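Local coordinates for protein PspGI restriction endonuclease (Pyrococcus sp. GI-H, PDB 3BM3) that binds its substrate DNA as a restriction endonuclease, with base flipping, and probably cuts it at a specific sequence as a type II enzyme, at residues C[139-144]-C[155-160]; C[186-191]-C[251-256]. The protein carries 2 engineered substitutions. All coordinates share one frame; numbering follows the deposited sequence.

Interaction 1 of 2, residues C[139-144]-C[155-160]. With nucleotides of chain A.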
loop_
_atom_site.group_PDB
_atom_site.type_symbol
_atom_site.label_atom_id
_atom_site.label_comp_id
_atom_site.label_asym_id
_atom_site.label_seq_id
_atom_site.Cartn_x
_atom_site.Cartn_y
_atom_site.Cartn_z
ATOM N N PHE C 139 3.341 11.459 -12.220
ATOM C CA PHE C 139 3.693 12.445 -13.212
ATOM C C PHE C 139 5.146 12.335 -13.582
ATOM O O PHE C 139 5.997 12.063 -12.753
ATOM C CB PHE C 139 3.395 13.845 -12.690
ATOM C CG PHE C 139 1.954 14.027 -12.353
ATOM C CD1 PHE C 139 1.048 14.291 -13.357
ATOM C CD2 PHE C 139 1.488 13.858 -11.070
ATOM C CE1 PHE C 139 -0.315 14.408 -13.091
ATOM C CE2 PHE C 139 0.120 13.986 -10.797
ATOM C CZ PHE C 139 -0.761 14.269 -11.802
ATOM N N ILE C 140 5.387 12.547 -14.855
ATOM C CA ILE C 140 6.719 12.698 -15.359
ATOM C C ILE C 140 6.765 14.071 -15.959
ATOM O O ILE C 140 5.960 14.416 -16.825
ATOM C CB ILE C 140 7.044 11.669 -16.423
ATOM C CG1 ILE C 140 6.871 10.269 -15.857
ATOM C CG2 ILE C 140 8.492 11.865 -16.921
ATOM C CD1 ILE C 140 7.074 9.170 -16.835
ATOM N N ILE C 141 7.723 14.864 -15.500
ATOM C CA ILE C 141 7.849 16.229 -15.955
ATOM C C ILE C 141 9.155 16.390 -16.711
ATOM O O ILE C 141 10.208 16.125 -16.161
ATOM C CB ILE C 141 7.764 17.182 -14.764
ATOM C CG1 ILE C 141 6.356 17.015 -14.138
ATOM C CG2 ILE C 141 8.040 18.601 -15.246
ATOM C CD1 ILE C 141 6.088 17.827 -12.978
ATOM N N PRO C 142 9.091 16.807 -17.987
ATOM C CA PRO C 142 7.897 17.182 -18.758
ATOM C C PRO C 142 7.231 16.037 -19.514
ATOM O O PRO C 142 6.056 16.150 -19.913
ATOM C CB PRO C 142 8.449 18.192 -19.740
ATOM C CG PRO C 142 9.825 17.685 -20.030
ATOM C CD PRO C 142 10.324 17.054 -18.760
ATOM N N SER C 143 7.971 14.957 -19.735
ATOM C CA SER C 143 7.479 13.858 -20.529
ATOM C C SER C 143 8.359 12.660 -20.326
ATOM O O SER C 143 9.526 12.784 -19.958
ATOM C CB SER C 143 7.541 14.199 -22.026
ATOM O OG SER C 143 8.892 14.370 -22.444
ATOM N N VAL C 144 7.799 11.500 -20.609
ATOM C CA VAL C 144 8.588 10.276 -20.563
ATOM C C VAL C 144 9.708 10.296 -21.613
ATOM O O VAL C 144 10.809 9.822 -21.341
ATOM C CB VAL C 144 7.710 9.002 -20.634
ATOM C CG1 VAL C 144 7.266 8.720 -22.031
ATOM C CG2 VAL C 144 8.447 7.824 -20.019
ATOM N N ILE C 155 11.602 15.139 -13.960
ATOM C CA ILE C 155 11.187 14.895 -12.593
ATOM C C ILE C 155 10.151 13.798 -12.623
ATOM O O ILE C 155 9.199 13.880 -13.386
ATOM C CB ILE C 155 10.578 16.125 -11.924
ATOM C CG1 ILE C 155 11.407 17.373 -12.186
ATOM C CG2 ILE C 155 10.384 15.862 -10.416
ATOM C CD1 ILE C 155 10.689 18.676 -11.729
ATOM N N LEU C 156 10.340 12.796 -11.763
ATOM C CA LEU C 156 9.344 11.785 -11.528
ATOM C C LEU C 156 8.680 12.166 -10.216
ATOM O O LEU C 156 9.350 12.396 -9.194
ATOM C CB LEU C 156 9.982 10.416 -11.404
ATOM C CG LEU C 156 10.961 10.113 -12.520
ATOM C CD1 LEU C 156 11.491 8.721 -12.364
ATOM C CD2 LEU C 156 10.262 10.308 -13.864
ATOM N N ILE C 157 7.358 12.227 -10.256
ATOM C CA ILE C 157 6.600 12.611 -9.084
ATOM C C ILE C 157 5.598 11.536 -8.770
ATOM O O ILE C 157 4.799 11.157 -9.647
ATOM C CB ILE C 157 5.855 13.915 -9.276
ATOM C CG1 ILE C 157 6.822 15.009 -9.734
ATOM C CG2 ILE C 157 5.204 14.304 -7.937
ATOM C CD1 ILE C 157 6.203 16.406 -9.938
ATOM N N THR C 158 5.668 11.024 -7.551
ATOM C CA THR C 158 4.701 10.070 -7.052
ATOM C C THR C 158 3.796 10.865 -6.122
ATOM O O THR C 158 4.267 11.701 -5.353
ATOM C CB THR C 158 5.380 8.872 -6.340
ATOM O OG1 THR C 158 6.168 8.138 -7.291
ATOM C CG2 THR C 158 4.323 7.946 -5.746
ATOM N N VAL C 159 2.489 10.650 -6.242
ATOM C CA VAL C 159 1.529 11.421 -5.540
ATOM C C VAL C 159 0.602 10.458 -4.803
ATOM O O VAL C 159 0.143 9.484 -5.389
ATOM C CB VAL C 159 0.762 12.258 -6.533
ATOM C CG1 VAL C 159 -0.458 12.846 -5.925
ATOM C CG2 VAL C 159 1.678 13.343 -7.104
ATOM N N LYS C 160 0.397 10.709 -3.522
ATOM C CA LYS C 160 -0.570 9.968 -2.703
ATOM C C LYS C 160 -1.415 10.912 -1.884
ATOM O O LYS C 160 -0.946 11.975 -1.539
ATOM C CB LYS C 160 0.130 8.967 -1.783
ATOM C CG LYS C 160 0.798 7.872 -2.560
ATOM C CD LYS C 160 1.327 6.803 -1.692
ATOM C CE LYS C 160 2.165 5.848 -2.514
ATOM N NZ LYS C 160 1.400 5.191 -3.553
ATOM P P DC A 5 -3.774 7.268 -3.368
ATOM O OP1 DC A 5 -3.869 8.729 -3.206
ATOM O OP2 DC A 5 -2.459 6.585 -3.253
ATOM O "O5'" DC A 5 -4.767 6.603 -2.317
ATOM C "C5'" DC A 5 -6.128 7.000 -2.287
ATOM C "C4'" DC A 5 -6.878 6.149 -1.293
ATOM O "O4'" DC A 5 -6.794 4.785 -1.747
ATOM C "C3'" DC A 5 -6.274 6.182 0.110
ATOM O "O3'" DC A 5 -7.281 6.506 1.057
ATOM C "C2'" DC A 5 -5.751 4.778 0.346
ATOM C "C1'" DC A 5 -6.513 3.933 -0.654
ATOM N N1 DC A 5 -5.723 2.807 -1.155
ATOM C C2 DC A 5 -6.289 1.536 -1.162
ATOM O O2 DC A 5 -7.478 1.413 -0.829
ATOM N N3 DC A 5 -5.536 0.478 -1.541
ATOM C C4 DC A 5 -4.268 0.667 -1.927
ATOM N N4 DC A 5 -3.547 -0.405 -2.260
ATOM C C5 DC A 5 -3.685 1.963 -1.979
ATOM C C6 DC A 5 -4.437 2.994 -1.588
#
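Strands 139-141 and 155-160 form the antiparallel end of a mixed sheet, in a protein whose family belongs to the PD-(D/E)XK nuclease clan. Phe139 and Ile141 each make a hydrogen-bonded pair, with Ile157 and Ile155 respectively. Ile157 N to Phe139 O is 2.8 Å, and Phe139 N to Ile157 O is 3.0 Å. Ile141 and Ile155 exchange a second pair of bonds, with Ile141 N to Ile155 O at 2.8 Å. All four are fairly straight and lie in the carbonyl planes. Ile140 and Leu156 form the non-hydrogen-bonded pair between them, with side chains on the face opposite Phe139 and Ile157. There Leu156 CD2 lies 3.9 Å from Ile140 CG2, and the two chains point the same way.

Phe139, Ile141, Ile155 and Ile157 share one face of the sheet. One contact there is tight: Ile141 and Ile157 cross obliquely, with their CD1 atoms 3.4 Å apart. In both, CG1 is anti to the carbonyl carbon and chi2 is extended (179° and -179°), which sends the CD1 tips together. Val159 CG2 sits at the edge of the Phe139 ring, 4.0 Å from CD2. Further along, Lys160 CG passes 3.6 Å from OP2 of DC5 of chain A, while Lys160 NZ makes a salt bridge with Glu169.

Helix 85-115 packs on Phe139 and Val159. Helix 249-259 packs on Ile141 and Ile155. Strand 186-191 flanks 155-160 on the side away from 139-141.

Interaction 2 of 2, residues C[186-191]-C[251-256]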
loop_
_atom_site.group_PDB
_atom_site.type_symbol
_atom_site.label_atom_id
_atom_site.label_comp_id
_atom_site.label_asym_id
_atom_site.label_seq_id
_atom_site.Cartn_x
_atom_site.Cartn_y
_atom_site.Cartn_z
ATOM N N ASN C 186 15.513 12.217 -10.669
ATOM C CA ASN C 186 14.898 13.139 -9.742
ATOM C C ASN C 186 13.545 12.542 -9.399
ATOM O O ASN C 186 12.671 12.463 -10.232
ATOM C CB ASN C 186 14.731 14.483 -10.393
ATOM C CG ASN C 186 16.045 15.066 -10.814
ATOM O OD1 ASN C 186 16.874 15.372 -9.983
ATOM N ND2 ASN C 186 16.261 15.154 -12.122
ATOM N N PHE C 187 13.413 12.108 -8.164
ATOM C CA PHE C 187 12.215 11.393 -7.756
ATOM C C PHE C 187 11.653 12.103 -6.547
ATOM O O PHE C 187 12.320 12.161 -5.500
ATOM C CB PHE C 187 12.570 9.962 -7.400
ATOM C CG PHE C 187 11.384 9.085 -7.228
ATOM C CD1 PHE C 187 10.975 8.254 -8.244
ATOM C CD2 PHE C 187 10.669 9.096 -6.040
ATOM C CE1 PHE C 187 9.866 7.443 -8.093
ATOM C CE2 PHE C 187 9.557 8.290 -5.890
ATOM C CZ PHE C 187 9.176 7.464 -6.899
ATOM N N TRP C 188 10.452 12.673 -6.704
ATOM C CA TRP C 188 9.863 13.478 -5.660
ATOM C C TRP C 188 8.587 12.806 -5.201
ATOM O O TRP C 188 7.860 12.251 -5.998
ATOM C CB TRP C 188 9.540 14.896 -6.137
ATOM C CG TRP C 188 10.710 15.694 -6.616
ATOM C CD1 TRP C 188 12.008 15.318 -6.662
ATOM C CD2 TRP C 188 10.660 17.019 -7.162
ATOM N NE1 TRP C 188 12.778 16.318 -7.211
ATOM C CE2 TRP C 188 11.974 17.382 -7.497
ATOM C CE3 TRP C 188 9.639 17.956 -7.337
ATOM C CZ2 TRP C 188 12.278 18.628 -8.035
ATOM C CZ3 TRP C 188 9.950 19.185 -7.906
ATOM C CH2 TRP C 188 11.249 19.509 -8.216
ATOM N N PHE C 189 8.334 12.883 -3.905
ATOM C CA PHE C 189 7.152 12.280 -3.324
ATOM C C PHE C 189 6.271 13.389 -2.822
ATOM O O PHE C 189 6.705 14.296 -2.104
ATOM C CB PHE C 189 7.548 11.427 -2.134
ATOM C CG PHE C 189 6.390 10.797 -1.421
ATOM C CD1 PHE C 189 5.932 9.547 -1.819
ATOM C CD2 PHE C 189 5.748 11.448 -0.412
ATOM C CE1 PHE C 189 4.826 8.971 -1.196
ATOM C CE2 PHE C 189 4.645 10.863 0.215
ATOM C CZ PHE C 189 4.215 9.630 -0.168
ATOM N N VAL C 190 4.993 13.249 -3.128
ATOM C CA VAL C 190 3.973 14.163 -2.650
ATOM C C VAL C 190 2.909 13.363 -1.900
ATOM O O VAL C 190 2.350 12.435 -2.451
ATOM C CB VAL C 190 3.276 14.882 -3.821
ATOM C CG1 VAL C 190 2.183 15.773 -3.308
ATOM C CG2 VAL C 190 4.271 15.619 -4.657
ATOM N N GLY C 191 2.658 13.762 -0.658
ATOM C CA GLY C 191 1.617 13.173 0.143
ATOM C C GLY C 191 0.681 14.282 0.498
ATOM O O GLY C 191 1.083 15.452 0.571
ATOM N N ASP C 251 6.583 25.915 -8.107
ATOM C CA ASP C 251 7.740 26.743 -8.379
ATOM C C ASP C 251 9.009 25.890 -8.394
ATOM O O ASP C 251 9.913 26.130 -9.172
ATOM C CB ASP C 251 7.838 27.857 -7.349
ATOM C CG ASP C 251 8.977 28.797 -7.645
ATOM O OD1 ASP C 251 8.973 29.303 -8.772
ATOM O OD2 ASP C 251 9.876 28.951 -6.780
ATOM N N ASP C 252 9.075 24.857 -7.548
ATOM C CA ASP C 252 10.240 23.963 -7.538
ATOM C C ASP C 252 10.404 23.304 -8.902
ATOM O O ASP C 252 11.515 23.151 -9.412
ATOM C CB ASP C 252 10.084 22.899 -6.470
ATOM C CG ASP C 252 10.296 23.410 -5.057
ATOM O OD1 ASP C 252 10.623 24.600 -4.866
ATOM O OD2 ASP C 252 10.162 22.579 -4.123
ATOM N N ILE C 253 9.293 22.905 -9.500
ATOM C CA ILE C 253 9.342 22.291 -10.815
ATOM C C ILE C 253 9.816 23.331 -11.832
ATOM O O ILE C 253 10.690 23.075 -12.657
ATOM C CB ILE C 253 7.975 21.772 -11.245
ATOM C CG1 ILE C 253 7.582 20.557 -10.410
ATOM C CG2 ILE C 253 7.992 21.383 -12.716
ATOM C CD1 ILE C 253 6.062 20.269 -10.479
ATOM N N ILE C 254 9.218 24.512 -11.753
ATOM C CA ILE C 254 9.602 25.631 -12.650
ATOM C C ILE C 254 11.110 25.876 -12.547
ATOM O O ILE C 254 11.802 26.012 -13.561
ATOM C CB ILE C 254 8.822 26.912 -12.309
ATOM C CG1 ILE C 254 7.371 26.783 -12.825
ATOM C CG2 ILE C 254 9.494 28.130 -12.959
ATOM C CD1 ILE C 254 6.396 27.752 -12.213
ATOM N N GLN C 255 11.630 25.941 -11.333
ATOM C CA GLN C 255 13.056 26.234 -11.142
ATOM C C GLN C 255 13.938 25.088 -11.617
ATOM O O GLN C 255 15.018 25.288 -12.182
ATOM C CB GLN C 255 13.357 26.526 -9.685
ATOM C CG GLN C 255 12.593 27.725 -9.120
ATOM C CD GLN C 255 12.899 29.011 -9.848
ATOM O OE1 GLN C 255 14.029 29.236 -10.255
ATOM N NE2 GLN C 255 11.902 29.873 -9.987
ATOM N N PHE C 256 13.476 23.875 -11.374
ATOM C CA PHE C 256 14.155 22.721 -11.893
ATOM C C PHE C 256 14.221 22.780 -13.412
ATOM O O PHE C 256 15.276 22.603 -13.982
ATOM C CB PHE C 256 13.445 21.441 -11.471
ATOM C CG PHE C 256 14.028 20.226 -12.081
ATOM C CD1 PHE C 256 15.020 19.504 -11.424
ATOM C CD2 PHE C 256 13.585 19.797 -13.327
ATOM C CE1 PHE C 256 15.560 18.368 -12.022
ATOM C CE2 PHE C 256 14.125 18.705 -13.931
ATOM C CZ PHE C 256 15.119 17.975 -13.278
#
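Strand 186-191 and the 251-256 part of helix 249-259 run almost antiparallel, at 171°, with their axes 12.5 Å apart at closest approach. Long side chains bridge that distance. Trp188 carries most of the contact from the strand. Its CG is anti to the carbonyl carbon, and its six-membered ring reaches the helix with CZ3 and CH2. Trp188 CZ3 lies 3.7 Å from Ile253 CG1. The same CZ3 is 4.0 Å from CB of Asp252. The backbone oxygen Asp252 O comes to the ring edge, near the ring plane, 3.8 Å from Trp188 CH2. Phe256 CB is a looser neighbour, 4.4 Å from Trp188 CH2.

Phe256 comes from the helix with its CG anti to the backbone N (chi1 175°). This brings CE1 and CZ of its ring to the amide of Asn186. Asn186 ND2 lies at the ring edge, 3.3 Å from Phe256 CZ, and the amide plane is turned 76° from the ring. This is a packing contact. The bonds of ND2 go to Ser152 O and Ala154 O, which probably fix the turn of the amide. An alanine here would lose those two bonds and would probably loosen the packing against the Phe256 ring edge.

The carboxylate of Asp252 is also held outside the contact: OD1 forms a salt bridge with Arg244, and OD2 forms one with Arg211 and a hydrogen bond with Tyr213 OH. Phe187 and Phe189 point to the other face of the strand, against helix 167-181. The central strand thus has a helix on each face, the layered alpha/beta order of PD-(D/E)XK nuclease cores.

In the fold
Interaction 1 closes before interaction 2 opens along the chain, and their centres are about 9 Å apart. They share one mixed sheet of strand order 139-141, 155-160, 186-191, 211-214, 243-245. Strands 155-160 and 186-191 are parallel neighbours in it. Probable backbone hydrogen bonds join them, from Trp188 N to Leu156 O and from Val190 N to Thr158 O. On one face of the sheet, helix 249-259 spans strands 139-141, 155-160 and 186-191, so it touches both contacts. Helix 167-181, which follows strand 155-160 in the chain, covers the other face. Both contacts thus belong to one layered core, whose strand 155-160 runs to the bound DNA.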